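PDB 5EJR: myosin-I heavy chain from Dictyostelium discoideum, which is an actin-based motor with ATPase activity that acts in the early steps of phagocytosis and in adhesion, the chain here being its C-terminal MyTH4-FERM tail. Local coordinates for residues A[87-90]-A[91-95]; A[270-274]-A[275-279]; A[349-352]-A[353-356]; A[372-375]-A[376-379]. All coordinates share one frame; numbering follows the deposited sequence. Where two conformers were deposited one is given.

Contact 1. Residues A[87-90]-A[91-95]; sequences SLVI and QSIIS
Ser-87 O takes the amide N-H of Gln-91 at 2.9 Å from N, one helical turn on, and the glutamine side chain then folds back past the same oxygen. Gln-91 CG is 3.3 Å from Ser-87 O. With CG beside the backbone N (chi1 -85°) and the chain extended beyond it, the amide runs back along the helix wall toward the first turn. There NE2 passes 3.9 Å from Ser-87 CB, while OE1 meets CD1 of Leu-88, whose side chain crosses the glutamine at a slant. NE2 finds its acceptors elsewhere, in Pro-192 O and the carboxylate of Glu-282; the same Glu-282 OE1 also receives Ser-87 OG, so one acidic oxygen ties both residues to helix 274-283.

Round the helix, Ile-90 and Ile-94 lie side by side and point the same way. CG1 of Ile-90 stands anti to the backbone N (chi1 -168°), which carries it to 3.8 Å from CD1 of Ile-94. The two make one greasy ridge against Phe-133 of helix 121-137. Val-89 CG1 and Ile-93 CD1 meet more loosely at 4.2 Å, on the flank that faces helix 58-75. Beneath these side chains the backbone bonds continue turn by turn, Ile-94 N reaching Ile-90 O at 3.0 Å and Ile-93 N reaching Val-89 O.

Helix 86-99 thus packs its isoleucines and valine within the MyTH4 helical bundle, while Ser-87 and Gln-91 reach across to Glu-282, as at a MyTH4 helix lying against the FERM domain.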
# COMPACT_ATOMS: atom_id res chain seq x y z
N SER A 87 -2.64 -5.80 16.10
CA SER A 87 -2.83 -4.97 14.90
C SER A 87 -4.08 -5.39 14.14
O SER A 87 -4.87 -4.53 13.73
CB SER A 87 -1.59 -5.00 14.00
OG SER A 87 -1.29 -6.31 13.54
N LEU A 88 -4.29 -6.70 14.01
CA LEU A 88 -5.45 -7.34 13.38
C LEU A 88 -6.74 -6.98 14.13
O LEU A 88 -7.76 -6.72 13.50
CB LEU A 88 -5.25 -8.86 13.36
CG LEU A 88 -4.87 -9.53 12.02
CD1 LEU A 88 -3.69 -8.86 11.35
CD2 LEU A 88 -4.58 -11.02 12.21
N VAL A 89 -6.65 -6.88 15.48
CA VAL A 89 -7.81 -6.53 16.32
C VAL A 89 -8.24 -5.08 16.10
O VAL A 89 -9.41 -4.84 15.82
CB VAL A 89 -7.57 -6.89 17.82
CG1 VAL A 89 -8.60 -6.23 18.73
CG2 VAL A 89 -7.58 -8.40 18.02
N ILE A 90 -7.29 -4.12 16.16
CA ILE A 90 -7.61 -2.71 15.93
C ILE A 90 -8.03 -2.47 14.46
O ILE A 90 -8.89 -1.63 14.23
CB ILE A 90 -6.48 -1.76 16.42
CG1 ILE A 90 -6.96 -0.28 16.44
CG2 ILE A 90 -5.18 -1.95 15.64
CD1 ILE A 90 -6.06 0.68 17.32
N GLN A 91 -7.47 -3.21 13.48
CA GLN A 91 -7.89 -3.09 12.07
C GLN A 91 -9.39 -3.44 11.92
O GLN A 91 -10.11 -2.73 11.23
CB GLN A 91 -7.03 -3.98 11.16
CG GLN A 91 -5.73 -3.30 10.75
CD GLN A 91 -4.69 -4.31 10.36
OE1 GLN A 91 -4.97 -5.34 9.74
NE2 GLN A 91 -3.46 -4.06 10.75
N SER A 92 -9.85 -4.48 12.66
CA SER A 92 -11.26 -4.92 12.71
C SER A 92 -12.15 -3.79 13.25
O SER A 92 -13.16 -3.46 12.61
CB SER A 92 -11.40 -6.17 13.58
OG SER A 92 -12.75 -6.59 13.65
N ILE A 93 -11.73 -3.14 14.37
CA ILE A 93 -12.44 -2.04 15.02
C ILE A 93 -12.58 -0.86 14.09
O ILE A 93 -13.68 -0.31 13.99
CB ILE A 93 -11.78 -1.62 16.37
CG1 ILE A 93 -11.76 -2.79 17.38
CG2 ILE A 93 -12.47 -0.38 16.99
CD1 ILE A 93 -10.79 -2.62 18.55
N ILE A 94 -11.49 -0.45 13.44
CA ILE A 94 -11.55 0.70 12.55
C ILE A 94 -12.36 0.35 11.30
O ILE A 94 -13.15 1.19 10.86
CB ILE A 94 -10.14 1.32 12.29
CG1 ILE A 94 -9.75 2.23 13.49
CG2 ILE A 94 -10.08 2.11 10.98
CD1 ILE A 94 -8.36 2.16 13.83
N SER A 95 -12.25 -0.89 10.81
CA SER A 95 -13.03 -1.35 9.64
C SER A 95 -14.53 -1.25 9.98
O SER A 95 -15.29 -0.65 9.21
CB SER A 95 -12.65 -2.78 9.26
OG SER A 95 -13.58 -3.32 8.33

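Contact 2. Residues A[270-274]-A[275-279]; sequences ETDMI and YDVLA. With EDO (1,2-ethanediol), chain E.
Asp-272 comes to the helix across its first turn: OD2 lies 3.8 Å from CG2 of Val-277, the two side chains crossing at about a right angle in a plain van der Waals touch.

Met-273, next in the chain, gives its carbonyl oxygen to Val-277 N at 3.2 Å, and takes a weak, bent bond from Asp-276 N. Its side chain starts out alongside the Asp-276 carboxylate, with CB 3.5 Å from OD2. That closeness follows from Asp-276 CG standing beside its own backbone N (chi1 -74°), which turns the acid back toward the cap. A water closes the ring, accepting from Met-273 N at 3.0 Å and donating to Asp-276 OD2 at 2.7 Å. The buried carboxylate is further gripped by Arg-188 and by the amides of Lys-189 and Met-190. An alanine at Asp-276 would remove these acceptors, and would probably leave the Arg-188 charge without its mate and the bridging water loosely held.

Ile-274 then begins the helix, its O taking Leu-278 N at 3.0 Å; its side chain and those of Val-277 and Leu-278 all pack on Phe-292 of strand 290-296. Back at the start of the loop, Glu-270 N bonds O2 of a 1,2-ethanediol, probably a crystallisation additive, at 2.8 Å.

Met-273 is thus the N-cap of helix 274-283, a water linking its backbone N to Asp-276 OD2, where this helix packs against the sheet in the ubiquitin-like lobe of the FERM domain.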
# COMPACT_ATOMS: atom_id res chain seq x y z
N GLU A 270 -0.05 4.83 -7.12
CA GLU A 270 0.54 6.05 -6.58
C GLU A 270 -0.41 6.84 -5.65
O GLU A 270 0.06 7.66 -4.86
CB GLU A 270 1.05 6.96 -7.73
CG GLU A 270 -0.02 7.53 -8.63
CD GLU A 270 0.48 8.63 -9.53
OE1 GLU A 270 1.07 8.32 -10.59
OE2 GLU A 270 0.33 9.82 -9.15
N THR A 271 -1.74 6.60 -5.75
CA THR A 271 -2.72 7.30 -4.91
C THR A 271 -3.02 6.58 -3.62
O THR A 271 -3.74 7.13 -2.79
CB THR A 271 -4.03 7.59 -5.65
OG1 THR A 271 -4.55 6.37 -6.18
CG2 THR A 271 -3.89 8.68 -6.70
N ASP A 272 -2.48 5.36 -3.44
CA ASP A 272 -2.74 4.65 -2.20
C ASP A 272 -1.94 5.32 -1.06
O ASP A 272 -0.88 5.92 -1.31
CB ASP A 272 -2.29 3.19 -2.29
CG ASP A 272 -3.16 2.20 -3.05
OD1 ASP A 272 -4.21 2.63 -3.61
OD2 ASP A 272 -2.80 1.00 -3.08
N MET A 273 -2.44 5.15 0.18
CA MET A 273 -1.78 5.58 1.42
C MET A 273 -0.83 4.47 1.74
O MET A 273 -1.26 3.32 1.78
CB MET A 273 -2.80 5.70 2.57
CG MET A 273 -3.82 6.75 2.35
SD MET A 273 -3.06 8.26 1.74
CE MET A 273 -3.99 9.42 2.61
N ILE A 274 0.45 4.79 1.96
CA ILE A 274 1.45 3.74 2.29
C ILE A 274 1.04 2.91 3.51
O ILE A 274 1.16 1.68 3.47
CB ILE A 274 2.92 4.27 2.39
CG1 ILE A 274 3.90 3.14 2.79
CG2 ILE A 274 3.03 5.49 3.33
CD1 ILE A 274 5.34 3.39 2.45
N TYR A 275 0.47 3.55 4.54
CA TYR A 275 0.03 2.82 5.74
C TYR A 275 -1.16 1.90 5.46
O TYR A 275 -1.22 0.82 6.07
CB TYR A 275 -0.21 3.78 6.91
CG TYR A 275 1.06 4.15 7.66
CD1 TYR A 275 1.96 3.18 8.08
CD2 TYR A 275 1.33 5.47 7.99
CE1 TYR A 275 3.12 3.51 8.78
CE2 TYR A 275 2.49 5.82 8.69
CZ TYR A 275 3.37 4.84 9.09
OH TYR A 275 4.51 5.17 9.78
N ASP A 276 -2.05 2.26 4.50
CA ASP A 276 -3.16 1.38 4.11
C ASP A 276 -2.62 0.12 3.44
O ASP A 276 -3.14 -0.97 3.66
CB ASP A 276 -4.18 2.09 3.21
CG ASP A 276 -5.08 3.09 3.92
OD1 ASP A 276 -5.20 3.01 5.17
OD2 ASP A 276 -5.70 3.94 3.22
N VAL A 277 -1.53 0.27 2.65
CA VAL A 277 -0.86 -0.84 1.97
C VAL A 277 -0.23 -1.76 3.02
O VAL A 277 -0.35 -2.98 2.91
CB VAL A 277 0.20 -0.38 0.92
CG1 VAL A 277 0.86 -1.58 0.24
CG2 VAL A 277 -0.38 0.57 -0.12
N LEU A 278 0.46 -1.19 4.03
CA LEU A 278 1.10 -2.01 5.06
C LEU A 278 0.11 -2.85 5.85
O LEU A 278 0.42 -4.00 6.18
CB LEU A 278 2.01 -1.19 5.99
CG LEU A 278 3.27 -0.62 5.33
CD1 LEU A 278 3.88 0.49 6.20
CD2 LEU A 278 4.30 -1.72 5.07
N ALA A 279 -1.09 -2.30 6.10
CA ALA A 279 -2.18 -3.00 6.80
C ALA A 279 -2.68 -4.16 5.92
O ALA A 279 -2.73 -5.30 6.39
CB ALA A 279 -3.30 -2.03 7.11
C1 EDO E . 2.06 3.37 -11.48
O1 EDO E . 3.24 3.25 -10.68
C2 EDO E . 0.78 3.13 -10.59
O2 EDO E . 0.53 4.33 -9.86
O HOH W 1 -5.31 4.21 0.54

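Contact 3. Residues A[349-352]-A[353-356]; sequences AILI and QLLY
Leu-351 and Leu-354 cross obliquely where helix 341-355 runs out, the bump of CD2 on the first meeting CD1 of the second at 4.1 Å. The helix is part of the all-helical central lobe of the FERM domain. Leu-354 CD1 settles into the shallow hollow between two branches of the preceding turn, with Leu-351 CD2 at one border and Ile-350 CG2, 4.3 Å away, at another. CG of Leu-354 sits beside its backbone N and anti to the carbonyl carbon (chi1 -80°), which brings CD1 to this pair of methyls. The side chains of Leu-351 and Leu-354 both touch Tyr-324 of helix 317-332, while Leu-354 also touches Leu-405 of helix 402-416.

Elsewhere on the same cylinder Leu-355 drapes its CG over the carbonyl oxygen of Leu-351, at 3.5 Å. Ile-352 turns the other way, its side chain touching Ile-390 of helix 383-394. Its CG2 lies anti to the backbone N, and this branch meets Tyr-356 CD2 at 4.2 Å. The phenol ring thus rests against the last turn, its OH hydrogen-bonded to Gln-371 OE1.

Backbone bonds run from Gln-353 N to Ala-349 O and from Leu-355 N to Leu-351 O, both 3.1 Å. Tyr-356 is the first residue to leave helical geometry, yet its N still bonds Ile-352 O at 2.8 Å.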
# COMPACT_ATOMS: atom_id res chain seq x y z
N ALA A 349 27.07 -11.89 -25.66
CA ALA A 349 28.37 -11.26 -26.02
C ALA A 349 28.52 -9.84 -25.49
O ALA A 349 29.57 -9.52 -24.94
CB ALA A 349 28.62 -11.31 -27.52
N ILE A 350 27.45 -9.01 -25.62
CA ILE A 350 27.48 -7.63 -25.13
C ILE A 350 27.61 -7.61 -23.63
O ILE A 350 28.40 -6.85 -23.11
CB ILE A 350 26.20 -6.83 -25.58
CG1 ILE A 350 26.18 -6.66 -27.09
CG2 ILE A 350 26.13 -5.47 -24.87
CD1 ILE A 350 24.82 -6.30 -27.61
N LEU A 351 26.77 -8.39 -22.94
CA LEU A 351 26.79 -8.44 -21.48
C LEU A 351 28.11 -8.94 -20.92
O LEU A 351 28.51 -8.50 -19.85
CB LEU A 351 25.59 -9.26 -20.94
CG LEU A 351 24.17 -8.67 -21.21
CD1 LEU A 351 23.12 -9.49 -20.53
CD2 LEU A 351 24.05 -7.24 -20.71
N ILE A 352 28.79 -9.83 -21.65
CA ILE A 352 30.13 -10.32 -21.25
C ILE A 352 31.14 -9.14 -21.38
O ILE A 352 31.89 -8.89 -20.45
CB ILE A 352 30.55 -11.58 -22.08
CG1 ILE A 352 29.76 -12.82 -21.58
CG2 ILE A 352 32.10 -11.84 -22.00
CD1 ILE A 352 29.78 -14.03 -22.55
N GLN A 353 31.07 -8.38 -22.48
CA GLN A 353 31.96 -7.22 -22.66
C GLN A 353 31.74 -6.18 -21.54
O GLN A 353 32.69 -5.53 -21.09
CB GLN A 353 31.84 -6.63 -24.07
CG GLN A 353 33.04 -5.73 -24.44
CD GLN A 353 32.96 -5.06 -25.79
OE1 GLN A 353 32.17 -5.43 -26.65
NE2 GLN A 353 33.81 -4.07 -26.01
N LEU A 354 30.49 -6.09 -21.02
CA LEU A 354 30.20 -5.18 -19.92
C LEU A 354 30.78 -5.71 -18.59
O LEU A 354 31.22 -4.91 -17.77
CB LEU A 354 28.69 -4.90 -19.79
CG LEU A 354 28.11 -3.86 -20.77
CD1 LEU A 354 26.58 -3.98 -20.89
CD2 LEU A 354 28.46 -2.46 -20.35
N LEU A 355 30.76 -7.02 -18.36
CA LEU A 355 31.33 -7.60 -17.14
C LEU A 355 32.87 -7.62 -17.19
O LEU A 355 33.52 -7.49 -16.16
CB LEU A 355 30.87 -9.05 -16.97
CG LEU A 355 29.45 -9.29 -16.55
CD1 LEU A 355 29.09 -10.77 -16.75
CD2 LEU A 355 29.25 -8.87 -15.10
N TYR A 356 33.44 -7.83 -18.38
CA TYR A 356 34.89 -7.96 -18.58
C TYR A 356 35.41 -6.99 -19.65
O TYR A 356 35.69 -7.41 -20.76
CB TYR A 356 35.24 -9.43 -18.89
CG TYR A 356 34.69 -10.39 -17.85
CD1 TYR A 356 35.27 -10.49 -16.59
CD2 TYR A 356 33.56 -11.16 -18.10
CE1 TYR A 356 34.76 -11.35 -15.62
CE2 TYR A 356 33.02 -12.00 -17.13
CZ TYR A 356 33.64 -12.11 -15.90
OH TYR A 356 33.11 -12.97 -14.95

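Contact 4. Residues A[372-375]-A[376-379]; sequences VLPD and QILN
Ile-377 holds CG1 beside its backbone N (chi1 -67°) and CG2 anti to it, a fork that sets one branch against Pro-374 and the other against Leu-373. This is the N-terminus of the short helix 375-378, in the helical central lobe of the FERM domain, with Pro-374 as N-cap. CG of the proline ring meets Ile-377 CG1 at 3.7 Å, the side chains slanting across each other, while Leu-373 CD2 touches Ile-377 CG2 at 4.0 Å, crossing at about a right angle. Both loop residues lean on Trp-331, and Leu-373 and Ile-377 share Trp-386.

Two N-H groups converge on Pro-374 O: Leu-378 N makes a nearly straight bond of 3.0 Å, and Ile-377 N adds a weak one of 3.2 Å, its N-H pointing well off line (133°). The bend of Gln-376 at its second torsion (chi2 86°) brings OE1 back to 3.6 Å from Pro-374 CB. Replacing Pro-374 by a glycine would take away the ring, and is likely to open a gap beside Ile-377 CG1 and Trp-331 and leave the loop freer to turn before the helix.

Asp-375, the first residue of the helix, forms a salt bridge through OD1 with Arg-370. Its carbonyl oxygen serves the next turn, Asn-379 N bonding Asp-375 O at 2.9 Å.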
# COMPACT_ATOMS: atom_id res chain seq x y z
N VAL A 372 25.14 -14.28 -17.84
CA VAL A 372 24.56 -13.47 -18.92
C VAL A 372 23.40 -14.11 -19.70
O VAL A 372 22.82 -13.44 -20.58
CB VAL A 372 25.66 -12.98 -19.91
CG1 VAL A 372 26.69 -12.11 -19.19
CG2 VAL A 372 26.34 -14.15 -20.65
N LEU A 373 23.04 -15.36 -19.40
CA LEU A 373 21.89 -15.96 -20.09
C LEU A 373 20.94 -16.48 -19.04
O LEU A 373 21.43 -17.16 -18.13
CB LEU A 373 22.27 -17.14 -20.98
CG LEU A 373 22.83 -16.94 -22.34
CD1 LEU A 373 23.05 -18.31 -22.98
CD2 LEU A 373 21.89 -16.05 -23.23
N PRO A 374 19.61 -16.24 -19.13
CA PRO A 374 18.70 -16.84 -18.13
C PRO A 374 18.52 -18.33 -18.43
O PRO A 374 18.67 -18.74 -19.58
CB PRO A 374 17.38 -16.10 -18.37
CG PRO A 374 17.42 -15.73 -19.83
CD PRO A 374 18.87 -15.47 -20.16
N ASP A 375 18.12 -19.13 -17.42
CA ASP A 375 17.89 -20.58 -17.60
C ASP A 375 16.90 -20.90 -18.69
O ASP A 375 17.09 -21.86 -19.43
CB ASP A 375 17.42 -21.22 -16.28
CG ASP A 375 18.47 -21.25 -15.19
OD1 ASP A 375 19.64 -20.83 -15.46
OD2 ASP A 375 18.14 -21.68 -14.07
N GLN A 376 15.82 -20.09 -18.81
CA GLN A 376 14.76 -20.27 -19.80
C GLN A 376 15.29 -20.34 -21.25
O GLN A 376 14.83 -21.17 -22.04
CB GLN A 376 13.71 -19.14 -19.64
CG GLN A 376 12.93 -19.22 -18.32
CD GLN A 376 13.55 -18.56 -17.10
OE1 GLN A 376 14.74 -18.17 -17.06
NE2 GLN A 376 12.75 -18.43 -16.04
N ILE A 377 16.30 -19.53 -21.58
CA ILE A 377 16.96 -19.51 -22.89
C ILE A 377 18.03 -20.63 -22.93
O ILE A 377 18.18 -21.31 -23.94
CB ILE A 377 17.61 -18.10 -23.08
CG1 ILE A 377 16.55 -16.94 -23.20
CG2 ILE A 377 18.62 -18.07 -24.22
CD1 ILE A 377 15.69 -16.98 -24.36
N LEU A 378 18.85 -20.71 -21.89
CA LEU A 378 19.94 -21.68 -21.76
C LEU A 378 19.44 -23.12 -22.02
O LEU A 378 20.14 -23.90 -22.64
CB LEU A 378 20.57 -21.60 -20.34
CG LEU A 378 21.70 -22.64 -20.01
CD1 LEU A 378 22.97 -22.39 -20.85
CD2 LEU A 378 22.09 -22.57 -18.53
N ASN A 379 18.22 -23.44 -21.55
CA ASN A 379 17.56 -24.74 -21.69
C ASN A 379 17.50 -25.28 -23.10
O ASN A 379 17.46 -26.51 -23.28
CB ASN A 379 16.13 -24.65 -21.14
CG ASN A 379 16.08 -24.70 -19.65
OD1 ASN A 379 17.12 -24.82 -19.00
ND2 ASN A 379 14.90 -24.45 -19.08

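Overall arrangement
The four contacts follow one another along an elongated chain, and none marks an active site. Contact 1 lies in the MyTH4 domain, contact 2 in the first lobe of the FERM domain; their centres are 16 Å apart, and they touch by packing only, Gln-91 OE1 lying 4.0 Å from Ala-279 O. Contacts 3 and 4 are neighbours in the helical FERM lobe, also 16 Å between centres. Val-372 joins them, its CG1 3.5 Å from Leu-351 CB and its CG2 3.8 Å from Ile-352 CG1. The two pairs stay well apart: contact 1 is about 53 Å from contact 3 between centres, and contact 2 about 37 Å from contact 4.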